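Local coordinates for replicase polyprotein 1a (PDB 3LD1), which is processed into the coronavirus non-structural proteins, including the nsp2 region represented here, whose precise role is not established, at residues Asp29-Phe34 against Lys207-Ile212; Met145-Leu150 against Ala200-Phe205; Gly297-Leu302 against Trp318-Gly323; Thr303-Lys308 against Cys352-Val357. The protein carries 3 engineered substitutions. All blocks are in the same frame, centred on the assembly; numbering follows the deposited sequence.

Interaction 1: residues Asp29-Phe34 against Lys207-Ile212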
loop_
_atom_site.group_PDB
_atom_site.type_symbol
_atom_site.label_atom_id
_atom_site.label_comp_id
_atom_site.label_asym_id
_atom_site.label_seq_id
_atom_site.Cartn_x
_atom_site.Cartn_y
_atom_site.Cartn_z
ATOM N N ASP A 29 10.392 -4.035 9.543
ATOM C CA ASP A 29 9.871 -2.802 8.869
ATOM C C ASP A 29 8.593 -2.441 9.607
ATOM O O ASP A 29 8.350 -2.995 10.687
ATOM C CB ASP A 29 9.517 -3.072 7.394
ATOM C CG ASP A 29 8.734 -4.351 7.245
ATOM O OD1 ASP A 29 7.721 -4.510 8.008
ATOM O OD2 ASP A 29 9.184 -5.236 6.447
ATOM N N TYR A 30 7.754 -1.592 9.003
ATOM C CA TYR A 30 6.530 -1.130 9.652
ATOM C C TYR A 30 5.509 -2.244 9.786
ATOM O O TYR A 30 4.759 -2.316 10.773
ATOM C CB TYR A 30 5.914 0.050 8.905
ATOM C CG TYR A 30 4.812 0.700 9.694
ATOM C CD1 TYR A 30 3.498 0.271 9.580
ATOM C CD2 TYR A 30 5.090 1.693 10.635
ATOM C CE1 TYR A 30 2.456 0.850 10.348
ATOM C CE2 TYR A 30 4.053 2.266 11.429
ATOM C CZ TYR A 30 2.759 1.835 11.278
ATOM O OH TYR A 30 1.776 2.395 12.034
ATOM N N ALA A 31 5.494 -3.144 8.808
ATOM C CA ALA A 31 4.639 -4.301 8.929
ATOM C C ALA A 31 4.972 -5.114 10.173
ATOM O O ALA A 31 4.066 -5.438 10.963
ATOM C CB ALA A 31 4.633 -5.127 7.676
ATOM N N ASP A 32 6.247 -5.412 10.376
ATOM C CA ASP A 32 6.669 -6.226 11.535
ATOM C C ASP A 32 6.336 -5.439 12.827
ATOM O O ASP A 32 5.644 -5.895 13.742
ATOM C CB ASP A 32 8.181 -6.559 11.407
ATOM C CG ASP A 32 8.706 -7.684 12.422
ATOM O OD1 ASP A 32 7.981 -8.645 12.852
ATOM O OD2 ASP A 32 9.919 -7.618 12.775
ATOM N N ALA A 33 6.750 -4.188 12.850
ATOM C CA ALA A 33 6.537 -3.397 14.033
ATOM C C ALA A 33 5.076 -3.437 14.346
ATOM O O ALA A 33 4.688 -3.684 15.516
ATOM C CB ALA A 33 7.004 -1.984 13.805
ATOM N N PHE A 34 4.239 -3.215 13.332
ATOM C CA PHE A 34 2.832 -3.137 13.618
ATOM C C PHE A 34 2.373 -4.502 14.157
ATOM O O PHE A 34 1.592 -4.593 15.110
ATOM C CB PHE A 34 2.085 -2.786 12.311
ATOM C CG PHE A 34 0.590 -2.946 12.376
ATOM C CD1 PHE A 34 -0.206 -1.894 12.785
ATOM C CD2 PHE A 34 -0.011 -4.139 12.008
ATOM C CE1 PHE A 34 -1.637 -1.974 12.857
ATOM C CE2 PHE A 34 -1.441 -4.261 12.032
ATOM C CZ PHE A 34 -2.264 -3.143 12.465
ATOM N N LYS A 207 0.116 -2.224 5.416
ATOM C CA LYS A 207 -0.267 -3.033 4.264
ATOM C C LYS A 207 0.704 -2.794 3.173
ATOM O O LYS A 207 0.924 -3.658 2.337
ATOM C CB LYS A 207 -1.706 -2.858 3.795
ATOM C CG LYS A 207 -2.115 -3.906 2.732
ATOM C CD LYS A 207 -3.615 -3.918 2.375
ATOM C CE LYS A 207 -3.955 -4.844 1.174
ATOM N NZ LYS A 207 -5.344 -4.524 0.654
ATOM N N CYS A 208 1.360 -1.654 3.217
ATOM C CA CYS A 208 2.217 -1.409 2.148
ATOM C C CYS A 208 3.630 -1.131 2.545
ATOM O O CYS A 208 4.435 -0.680 1.728
ATOM C CB CYS A 208 1.606 -0.385 1.246
ATOM S SG CYS A 208 1.491 1.198 1.897
ATOM N N ALA A 209 3.952 -1.466 3.795
ATOM C CA ALA A 209 5.326 -1.390 4.229
ATOM C C ALA A 209 6.216 -2.105 3.215
ATOM O O ALA A 209 7.273 -1.557 2.824
ATOM C CB ALA A 209 5.483 -2.053 5.579
ATOM N N LYS A 210 5.773 -3.307 2.790
ATOM C CA LYS A 210 6.657 -4.320 2.190
ATOM C C LYS A 210 6.975 -4.014 0.710
ATOM O O LYS A 210 8.123 -3.950 0.324
ATOM C CB LYS A 210 6.030 -5.730 2.317
ATOM C CG LYS A 210 6.953 -6.811 2.912
ATOM C CD LYS A 210 6.641 -7.049 4.405
ATOM C CE LYS A 210 7.672 -8.008 5.088
ATOM N NZ LYS A 210 7.857 -7.800 6.605
ATOM N N SER A 211 5.955 -3.824 -0.130
ATOM C CA SER A 211 6.174 -3.539 -1.569
ATOM C C SER A 211 5.022 -2.700 -2.017
ATOM O O SER A 211 3.972 -2.658 -1.352
ATOM C CB SER A 211 6.095 -4.845 -2.321
ATOM O OG SER A 211 4.968 -5.540 -1.774
ATOM N N ILE A 212 5.187 -2.043 -3.153
ATOM C CA ILE A 212 4.050 -1.395 -3.823
ATOM C C ILE A 212 3.965 -2.015 -5.212
ATOM O O ILE A 212 4.952 -1.953 -5.950
ATOM C CB ILE A 212 4.194 0.189 -3.798
ATOM C CG1 ILE A 212 3.343 0.810 -2.687
ATOM C CG2 ILE A 212 3.846 0.873 -5.129
ATOM C CD1 ILE A 212 3.869 0.613 -1.321
#
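Asp29 and Lys210 form a surface salt bridge beside an N-capped helix, where the start of helix 30-46 meets the loop that follows helix 194-207. Asp29 is the N-cap, and its two carboxylate oxygens do different work. OD1 accepts the backbone N of Asp32 at 2.9 Å with an N-H...O angle of 158°, a capping bond to the first turn. OD2 presents its syn lone pair to Lys210 NZ. The cap is reached because chi1 of 46° puts Asp29 CG between its own backbone N and carbonyl carbon, while Lys210 bends at chi2 (100°) and meets the aspartate side chain at about a right angle. The capping bond should limit rotation of the carboxylate and so help present OD2 to the lysine. Beside this polar pair lies a small apolar patch: the methyl of Ala209 rests on the helix start, with Ala209 CB 3.8 Å from Ala31 CB and 4.0 Å from Tyr30 CB. The ring of Tyr30 leads inward, toward helices 140-162 and 194-207, and its OH is hydrogen-bonded to Gln135 O. On the surface side the bridge closes with Lys210 NZ 2.9 Å from Asp29 OD2.

Interaction 2: residues Met145-Leu150 against Ala200-Phe205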
loop_
_atom_site.group_PDB
_atom_site.type_symbol
_atom_site.label_atom_id
_atom_site.label_comp_id
_atom_site.label_asym_id
_atom_site.label_seq_id
_atom_site.Cartn_x
_atom_site.Cartn_y
_atom_site.Cartn_z
ATOM N N MET A 145 2.401 12.299 14.333
ATOM C CA MET A 145 3.557 13.138 13.966
ATOM C C MET A 145 4.570 12.268 13.282
ATOM O O MET A 145 4.984 12.572 12.185
ATOM C CB MET A 145 4.173 13.804 15.247
ATOM C CG MET A 145 5.504 14.663 15.046
ATOM S SD MET A 145 6.899 13.551 14.862
ATOM C CE MET A 145 6.987 12.769 16.440
ATOM N N ALA A 146 4.968 11.157 13.920
ATOM C CA ALA A 146 6.007 10.235 13.317
ATOM C C ALA A 146 5.649 9.644 11.965
ATOM O O ALA A 146 6.543 9.462 11.106
ATOM C CB ALA A 146 6.396 9.052 14.333
ATOM N N MET A 147 4.381 9.263 11.806
ATOM C CA MET A 147 3.930 8.720 10.544
ATOM C C MET A 147 4.097 9.694 9.393
ATOM O O MET A 147 4.159 9.277 8.236
ATOM C CB MET A 147 2.486 8.230 10.602
ATOM C CG MET A 147 2.271 6.944 11.396
ATOM S SD MET A 147 0.542 6.387 11.309
ATOM C CE MET A 147 -0.225 7.066 12.735
ATOM N N ARG A 148 4.194 10.985 9.702
ATOM C CA ARG A 148 4.319 11.929 8.642
ATOM C C ARG A 148 5.451 11.518 7.727
ATOM O O ARG A 148 5.421 11.876 6.591
ATOM C CB ARG A 148 4.436 13.397 9.165
ATOM C CG ARG A 148 3.120 13.834 9.825
ATOM C CD ARG A 148 3.223 15.170 10.534
ATOM N NE ARG A 148 2.501 16.166 9.767
ATOM C CZ ARG A 148 1.220 16.407 9.932
ATOM N NH1 ARG A 148 0.551 15.768 10.889
ATOM N NH2 ARG A 148 0.639 17.300 9.179
ATOM N N ARG A 149 6.421 10.737 8.214
ATOM C CA ARG A 149 7.664 10.488 7.451
ATOM C C ARG A 149 7.426 9.478 6.386
ATOM O O ARG A 149 8.220 9.375 5.437
ATOM C CB ARG A 149 8.788 9.894 8.301
ATOM C CG ARG A 149 9.271 10.673 9.480
ATOM C CD ARG A 149 10.489 9.883 10.127
ATOM N NE ARG A 149 11.599 10.818 10.276
ATOM C CZ ARG A 149 12.810 10.713 9.728
ATOM N NH1 ARG A 149 13.194 9.648 9.027
ATOM N NH2 ARG A 149 13.681 11.682 9.948
ATOM N N LEU A 150 6.397 8.665 6.613
ATOM C CA LEU A 150 6.063 7.538 5.747
ATOM C C LEU A 150 5.429 7.938 4.399
ATOM O O LEU A 150 5.522 7.177 3.431
ATOM C CB LEU A 150 5.153 6.570 6.452
ATOM C CG LEU A 150 5.730 5.933 7.701
ATOM C CD1 LEU A 150 4.722 5.089 8.431
ATOM C CD2 LEU A 150 6.958 5.159 7.417
ATOM N N ALA A 200 -6.559 3.472 11.270
ATOM C CA ALA A 200 -6.731 2.932 9.932
ATOM C C ALA A 200 -5.417 3.139 9.148
ATOM O O ALA A 200 -4.978 2.317 8.335
ATOM C CB ALA A 200 -7.873 3.651 9.283
ATOM N N LEU A 201 -4.764 4.224 9.471
ATOM C CA LEU A 201 -3.598 4.595 8.770
ATOM C C LEU A 201 -2.403 3.768 9.157
ATOM O O LEU A 201 -1.542 3.469 8.336
ATOM C CB LEU A 201 -3.330 6.044 9.083
ATOM C CG LEU A 201 -2.379 6.757 8.207
ATOM C CD1 LEU A 201 -2.955 6.646 6.790
ATOM C CD2 LEU A 201 -2.446 8.126 8.735
ATOM N N LYS A 202 -2.316 3.385 10.413
ATOM C CA LYS A 202 -1.287 2.379 10.751
ATOM C C LYS A 202 -1.534 1.109 9.928
ATOM O O LYS A 202 -0.629 0.588 9.274
ATOM C CB LYS A 202 -1.315 2.016 12.253
ATOM C CG LYS A 202 -1.024 3.156 13.277
ATOM C CD LYS A 202 -1.370 2.652 14.717
ATOM C CE LYS A 202 -0.810 3.636 15.767
ATOM N NZ LYS A 202 -1.581 3.495 17.049
ATOM N N MET A 203 -2.769 0.618 9.937
ATOM C CA MET A 203 -3.095 -0.601 9.223
ATOM C C MET A 203 -2.659 -0.443 7.765
ATOM O O MET A 203 -1.986 -1.303 7.207
ATOM C CB MET A 203 -4.559 -0.949 9.372
ATOM C CG MET A 203 -4.885 -2.283 8.665
ATOM S SD MET A 203 -4.983 -2.060 6.838
ATOM C CE MET A 203 -6.742 -2.258 6.570
ATOM N N ALA A 204 -2.972 0.702 7.180
ATOM C CA ALA A 204 -2.653 0.932 5.797
ATOM C C ALA A 204 -1.166 1.057 5.577
ATOM O O ALA A 204 -0.658 0.576 4.535
ATOM C CB ALA A 204 -3.387 2.168 5.279
ATOM N N PHE A 205 -0.430 1.667 6.519
ATOM C CA PHE A 205 1.054 1.767 6.294
ATOM C C PHE A 205 1.732 0.364 6.447
ATOM O O PHE A 205 2.748 0.116 5.841
ATOM C CB PHE A 205 1.756 2.816 7.197
ATOM C CG PHE A 205 1.600 4.293 6.734
ATOM C CD1 PHE A 205 1.899 4.674 5.434
ATOM C CD2 PHE A 205 1.201 5.252 7.628
ATOM C CE1 PHE A 205 1.729 5.943 5.016
ATOM C CE2 PHE A 205 1.059 6.558 7.248
ATOM C CZ PHE A 205 1.322 6.923 5.912
#
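Met147, Leu150 and Phe205 all carry CG anti to their carbonyl carbon, the phenylalanine with chi1 of -79°; their CB atoms point into the interface between helices 140-162 and 194-207, and this torsion sets CG beside the backbone N. A bend at chi3 of Met147 (-94°) then turns CE to Lys202, where it lies 4.0 Å from Lys202 CG. Leu150 covers one face of the Phe205 ring: its CB stands 3.8 Å from the ring centroid, a CH-pi contact over the centre, and its CD1 comes within 3.6 Å of Phe205 CD2. The sulfur of Met147 lies in the ring plane at the edge, with Met147 SD 3.9 Å from Phe205 CD2, a Met-aromatic contact. Met147 SD also lies 4.3 Å from Leu201 CG. The local helix axes run 33° apart and approach no closer than 11.5 Å, a separation spanned by Met147, Leu150 and Phe205. Tyr30 of helix 30-46 and Leu185 of helix 174-185 border the cluster, and Lys202 NZ is hydrogen-bonded to Ala137 O. Across the two segments the contact is dispersive, with sulfur on the hydrogen-bearing rim of the ring and aliphatic carbon on its face, as expected of a buried helix interface.

Interaction 3: residues Gly297-Leu302 against Trp318-Gly323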
loop_
_atom_site.group_PDB
_atom_site.type_symbol
_atom_site.label_atom_id
_atom_site.label_comp_id
_atom_site.label_asym_id
_atom_site.label_seq_id
_atom_site.Cartn_x
_atom_site.Cartn_y
_atom_site.Cartn_z
ATOM N N GLY A 297 2.108 -17.089 -38.374
ATOM C CA GLY A 297 2.464 -16.193 -39.502
ATOM C C GLY A 297 1.359 -15.143 -39.605
ATOM O O GLY A 297 0.411 -15.077 -38.765
ATOM N N MET A 298 1.473 -14.287 -40.625
ATOM C CA MET A 298 0.485 -13.198 -40.871
ATOM C C MET A 298 -0.556 -13.748 -41.785
ATOM O O MET A 298 -0.194 -14.418 -42.735
ATOM C CB MET A 298 1.091 -12.016 -41.648
ATOM C CG MET A 298 0.206 -10.755 -41.608
ATOM S SD MET A 298 0.238 -9.915 -39.968
ATOM C CE MET A 298 1.887 -9.169 -40.141
ATOM N N ARG A 299 -1.827 -13.400 -41.548
ATOM C CA ARG A 299 -2.896 -13.531 -42.542
ATOM C C ARG A 299 -3.625 -12.178 -42.711
ATOM O O ARG A 299 -3.597 -11.358 -41.788
ATOM C CB ARG A 299 -3.879 -14.592 -42.066
ATOM C CG ARG A 299 -4.684 -14.213 -40.839
ATOM C CD ARG A 299 -5.370 -15.371 -40.188
ATOM N NE ARG A 299 -6.310 -15.939 -41.113
ATOM C CZ ARG A 299 -6.616 -17.236 -41.204
ATOM N NH1 ARG A 299 -6.044 -18.147 -40.413
ATOM N NH2 ARG A 299 -7.502 -17.599 -42.112
ATOM N N ASN A 300 -4.310 -11.964 -43.851
ATOM C CA ASN A 300 -4.949 -10.655 -44.164
ATOM C C ASN A 300 -6.382 -10.833 -44.679
ATOM O O ASN A 300 -6.937 -10.017 -45.418
ATOM C CB ASN A 300 -4.129 -9.895 -45.183
ATOM C CG ASN A 300 -4.075 -10.624 -46.495
ATOM O OD1 ASN A 300 -4.836 -11.602 -46.692
ATOM N ND2 ASN A 300 -3.195 -10.180 -47.405
ATOM N N ASP A 301 -6.989 -11.907 -44.244
ATOM C CA ASP A 301 -8.264 -12.282 -44.782
ATOM C C ASP A 301 -9.347 -12.051 -43.790
ATOM O O ASP A 301 -10.357 -12.769 -43.817
ATOM C CB ASP A 301 -8.241 -13.778 -45.164
ATOM C CG ASP A 301 -7.870 -14.671 -43.981
ATOM O OD1 ASP A 301 -7.083 -14.245 -43.116
ATOM O OD2 ASP A 301 -8.327 -15.799 -43.901
ATOM N N LEU A 302 -9.169 -11.083 -42.893
ATOM C CA LEU A 302 -10.194 -10.890 -41.859
ATOM C C LEU A 302 -10.596 -9.463 -41.630
ATOM O O LEU A 302 -9.843 -8.556 -41.895
ATOM C CB LEU A 302 -9.799 -11.536 -40.573
ATOM C CG LEU A 302 -9.729 -13.049 -40.514
ATOM C CD1 LEU A 302 -8.746 -13.586 -39.435
ATOM C CD2 LEU A 302 -11.083 -13.542 -40.142
ATOM N N TRP A 318 -2.525 -16.577 -35.451
ATOM C CA TRP A 318 -1.781 -15.738 -36.429
ATOM C C TRP A 318 -1.760 -14.253 -35.946
ATOM O O TRP A 318 -2.466 -13.864 -35.000
ATOM C CB TRP A 318 -2.452 -15.838 -37.817
ATOM C CG TRP A 318 -2.704 -17.253 -38.239
ATOM C CD1 TRP A 318 -1.899 -18.034 -39.079
ATOM C CD2 TRP A 318 -3.800 -18.118 -37.828
ATOM N NE1 TRP A 318 -2.447 -19.300 -39.192
ATOM C CE2 TRP A 318 -3.596 -19.381 -38.444
ATOM C CE3 TRP A 318 -4.918 -17.946 -37.017
ATOM C CZ2 TRP A 318 -4.482 -20.462 -38.269
ATOM C CZ3 TRP A 318 -5.799 -19.050 -36.820
ATOM C CH2 TRP A 318 -5.568 -20.291 -37.457
ATOM N N SER A 319 -1.004 -13.425 -36.651
ATOM C CA SER A 319 -1.106 -12.007 -36.545
ATOM C C SER A 319 -1.865 -11.562 -37.738
ATOM O O SER A 319 -1.869 -12.267 -38.736
ATOM C CB SER A 319 0.278 -11.365 -36.515
ATOM O OG SER A 319 1.065 -11.791 -37.584
ATOM N N ALA A 320 -2.565 -10.437 -37.615
ATOM C CA ALA A 320 -3.299 -9.799 -38.692
ATOM C C ALA A 320 -3.261 -8.309 -38.396
ATOM O O ALA A 320 -3.310 -7.893 -37.232
ATOM C CB ALA A 320 -4.777 -10.313 -38.712
ATOM N N ILE A 321 -3.102 -7.488 -39.417
ATOM C CA ILE A 321 -3.133 -6.071 -39.138
ATOM C C ILE A 321 -4.544 -5.527 -39.242
ATOM O O ILE A 321 -5.038 -5.387 -40.322
ATOM C CB ILE A 321 -2.219 -5.303 -40.077
ATOM C CG1 ILE A 321 -0.772 -5.653 -39.707
ATOM C CG2 ILE A 321 -2.528 -3.820 -39.945
ATOM C CD1 ILE A 321 0.169 -5.398 -40.792
ATOM N N LEU A 322 -5.152 -5.193 -38.112
ATOM C CA LEU A 322 -6.548 -4.720 -38.065
ATOM C C LEU A 322 -6.638 -3.291 -37.590
ATOM O O LEU A 322 -5.874 -2.863 -36.682
ATOM C CB LEU A 322 -7.377 -5.638 -37.179
ATOM C CG LEU A 322 -7.180 -7.152 -37.490
ATOM C CD1 LEU A 322 -7.865 -8.008 -36.422
ATOM C CD2 LEU A 322 -7.777 -7.511 -38.821
ATOM N N GLY A 323 -7.502 -2.508 -38.236
ATOM C CA GLY A 323 -7.568 -1.084 -37.924
ATOM C C GLY A 323 -6.166 -0.498 -37.765
ATOM O O GLY A 323 -5.926 0.286 -36.890
HETATM O O HOH W 1 -2.824 -8.679 -42.222
#
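Arg299 and Trp318 meet with their flat groups nearly perpendicular: the guanidinium and indole planes are 84° apart. The guanidinium stands on edge over the ring, NH1 lowest, and Arg299 CZ is 4.5 Å from the centroid of the Trp318 six-membered ring, close to the ring normal. This is an edge-on cation-pi contact. Asp301 grips the group side-on in its own plane, with Arg299 NE 2.7 Å from Asp301 OD1 and Arg299 NH2 2.7 Å from Asp301 OD2, so NH1 is the nitrogen left to face the indole. Both bonds use syn lone pairs and should fix the guanidinium's rotation. On the other side of the strand, Met298 bends at chi2 (73°) and chi3, and its SD comes 3.1 Å from Ser319 OG. The backbone supplies the frame: Ser319 N donates to Gly297 O at 3.0 Å, and Arg299 N to Ser319 O at 3.0 Å, flanking the bridge of Met298 with Ser319. Beyond the last of these direct bonds, a water donates to Arg299 O and accepts from Ile321 N, linking the two chains. One residue bonded to both neighbours of its partner is the signature of parallel beta pairing, here between strands 291-298 and 316-322 of a mixed sheet.

Interaction 4: residues Thr303-Lys308 against Cys352-Val357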
loop_
_atom_site.group_PDB
_atom_site.type_symbol
_atom_site.label_atom_id
_atom_site.label_comp_id
_atom_site.label_asym_id
_atom_site.label_seq_id
_atom_site.Cartn_x
_atom_site.Cartn_y
_atom_site.Cartn_z
ATOM N N THR A 303 -11.803 -9.273 -41.147
ATOM C CA THR A 303 -12.286 -7.975 -40.794
ATOM C C THR A 303 -12.668 -8.004 -39.328
ATOM O O THR A 303 -13.246 -8.988 -38.849
ATOM C CB THR A 303 -13.519 -7.606 -41.625
ATOM O OG1 THR A 303 -14.316 -8.772 -41.797
ATOM C CG2 THR A 303 -13.096 -7.167 -43.042
ATOM N N LEU A 304 -12.321 -6.919 -38.635
ATOM C CA LEU A 304 -12.580 -6.687 -37.240
ATOM C C LEU A 304 -13.974 -6.140 -37.097
ATOM O O LEU A 304 -14.283 -5.108 -37.624
ATOM C CB LEU A 304 -11.622 -5.617 -36.729
ATOM C CG LEU A 304 -11.102 -5.583 -35.280
ATOM C CD1 LEU A 304 -10.889 -4.184 -34.741
ATOM C CD2 LEU A 304 -12.001 -6.326 -34.349
ATOM N N LEU A 305 -14.801 -6.832 -36.355
ATOM C CA LEU A 305 -16.079 -6.334 -36.026
ATOM C C LEU A 305 -15.982 -5.531 -34.752
ATOM O O LEU A 305 -15.142 -5.786 -33.874
ATOM C CB LEU A 305 -17.000 -7.499 -35.773
ATOM C CG LEU A 305 -17.249 -8.392 -36.983
ATOM C CD1 LEU A 305 -17.896 -9.703 -36.509
ATOM C CD2 LEU A 305 -18.131 -7.662 -38.040
ATOM N N ASP A 306 -16.868 -4.568 -34.622
ATOM C CA ASP A 306 -16.893 -3.761 -33.432
ATOM C C ASP A 306 -17.658 -4.536 -32.342
ATOM O O ASP A 306 -18.840 -4.278 -32.153
ATOM C CB ASP A 306 -17.600 -2.464 -33.821
ATOM C CG ASP A 306 -17.858 -1.544 -32.639
ATOM O OD1 ASP A 306 -17.421 -0.363 -32.711
ATOM O OD2 ASP A 306 -18.543 -1.970 -31.660
ATOM N N GLN A 307 -17.040 -5.499 -31.647
ATOM C CA GLN A 307 -17.842 -6.412 -30.797
ATOM C C GLN A 307 -17.088 -7.541 -30.077
ATOM O O GLN A 307 -16.321 -8.296 -30.690
ATOM C CB GLN A 307 -18.977 -6.972 -31.620
ATOM C CG GLN A 307 -19.322 -8.404 -31.383
ATOM C CD GLN A 307 -20.337 -8.864 -32.408
ATOM O OE1 GLN A 307 -21.130 -8.052 -32.919
ATOM N NE2 GLN A 307 -20.314 -10.161 -32.745
ATOM N N LYS A 308 -17.356 -7.660 -28.787
ATOM C CA LYS A 308 -16.529 -8.437 -27.852
ATOM C C LYS A 308 -17.068 -9.852 -27.669
ATOM O O LYS A 308 -18.270 -10.085 -27.842
ATOM C CB LYS A 308 -16.465 -7.705 -26.500
ATOM C CG LYS A 308 -15.718 -6.377 -26.594
ATOM C CD LYS A 308 -16.142 -5.293 -25.599
ATOM C CE LYS A 308 -15.556 -3.964 -26.134
ATOM N NZ LYS A 308 -15.591 -2.790 -25.208
ATOM N N CYS A 352 -14.798 -10.087 -31.968
ATOM C CA CYS A 352 -15.180 -10.981 -33.040
ATOM C C CYS A 352 -14.644 -10.512 -34.354
ATOM O O CYS A 352 -14.530 -9.287 -34.593
ATOM C CB CYS A 352 -16.675 -11.020 -33.187
ATOM S SG CYS A 352 -17.521 -11.485 -31.704
ATOM N N CYS A 353 -14.378 -11.508 -35.209
ATOM C CA CYS A 353 -14.031 -11.309 -36.631
ATOM C C CYS A 353 -14.942 -12.062 -37.670
ATOM O O CYS A 353 -15.565 -13.094 -37.363
ATOM C CB CYS A 353 -12.558 -11.752 -36.847
ATOM S SG CYS A 353 -11.281 -10.636 -36.069
ATOM N N GLU A 354 -14.973 -11.562 -38.907
ATOM C CA GLU A 354 -15.647 -12.245 -40.031
ATOM C C GLU A 354 -14.600 -12.474 -41.038
ATOM O O GLU A 354 -13.759 -11.584 -41.259
ATOM C CB GLU A 354 -16.532 -11.269 -40.742
ATOM C CG GLU A 354 -17.938 -11.626 -40.900
ATOM C CD GLU A 354 -18.701 -10.335 -40.989
ATOM O OE1 GLU A 354 -19.629 -10.108 -40.177
ATOM O OE2 GLU A 354 -18.288 -9.499 -41.825
ATOM N N ARG A 355 -14.673 -13.607 -41.720
ATOM C CA ARG A 355 -13.861 -13.773 -42.915
ATOM C C ARG A 355 -14.423 -12.840 -44.007
ATOM O O ARG A 355 -15.646 -12.664 -44.103
ATOM C CB ARG A 355 -13.836 -15.231 -43.348
ATOM C CG ARG A 355 -12.515 -15.644 -44.014
ATOM C CD ARG A 355 -12.605 -17.099 -44.439
ATOM N NE ARG A 355 -13.415 -17.822 -43.450
ATOM C CZ ARG A 355 -13.242 -19.096 -43.104
ATOM N NH1 ARG A 355 -12.284 -19.821 -43.685
ATOM N NH2 ARG A 355 -14.042 -19.632 -42.175
ATOM N N VAL A 356 -13.532 -12.197 -44.766
ATOM C CA VAL A 356 -13.929 -11.305 -45.857
ATOM C C VAL A 356 -14.886 -11.956 -46.870
ATOM O O VAL A 356 -14.675 -13.121 -47.273
ATOM C CB VAL A 356 -12.700 -10.884 -46.670
ATOM C CG1 VAL A 356 -11.894 -9.858 -45.916
ATOM C CG2 VAL A 356 -11.832 -12.138 -47.070
ATOM N N VAL A 357 -15.909 -11.200 -47.296
ATOM C CA VAL A 357 -16.787 -11.578 -48.449
ATOM C C VAL A 357 -16.268 -11.162 -49.868
ATOM O O VAL A 357 -15.790 -10.049 -50.081
ATOM C CB VAL A 357 -18.280 -11.096 -48.247
ATOM C CG1 VAL A 357 -19.189 -12.260 -47.785
ATOM C CG2 VAL A 357 -18.369 -9.854 -47.269
#
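Cys352, Thr303 and Leu305 lose the most surface in this pairing of strands 302-308 and 345-355. Cys352 faces the corner where the chain turns at Asp306 and bonds to both flanks of it: its O accepts Leu305 N at 3.0 Å, and its N donates to Gln307 O at 2.7 Å. Its sulfur is also engaged, with Gln307 NE2 donating to Cys352 SG at 3.3 Å, the sulfur near the amide plane. Thr303 is bonded to Glu354 three times. Thr303 N and Glu354 N make the reciprocal backbone pair, and chi1 of 38° places OG1 so that it donates to Glu354 O at 2.9 Å from above the carbonyl plane, giving that oxygen two donors from one residue. Leu305 lies between, its CD1 3.8 Å from Cys352 CB and its CD2 3.6 Å from Glu354 OE1, the side chains of Leu305 and Glu354 crossing at about a right angle. Leu304 and Cys353 form the intervening non-hydrogen-bonded pair, and Cys353 packs on Phe336 and Ala338 of strand 335-342. The result is an antiparallel pair, the axes of strands 303-305 and 352-355 at 142°, interrupted by a corner at Asp306, the centre of an inverse gamma turn, and resumed at Gln307.

Interactions 1 and 2 belong to the helical part of the chain and interactions 3 and 4 to the six-stranded sheet near the C-terminus; the centres of interactions 1 and 3 are about 48 Å apart. Interaction 2 is buried and made by apolar contacts, whereas interaction 1 lies at the surface and adds charge to a small methyl patch. Interaction 2 uses helix 194-207 and interaction 1 the loop that follows it, and Tyr30 joins them by packing on Lys202, Phe205 and Leu150. Interactions 3 and 4, both partly buried, rest on backbone bonds, parallel in one and antiparallel in the other. Their segments alternate along the chain, and Leu302 packs against Glu354 where they touch.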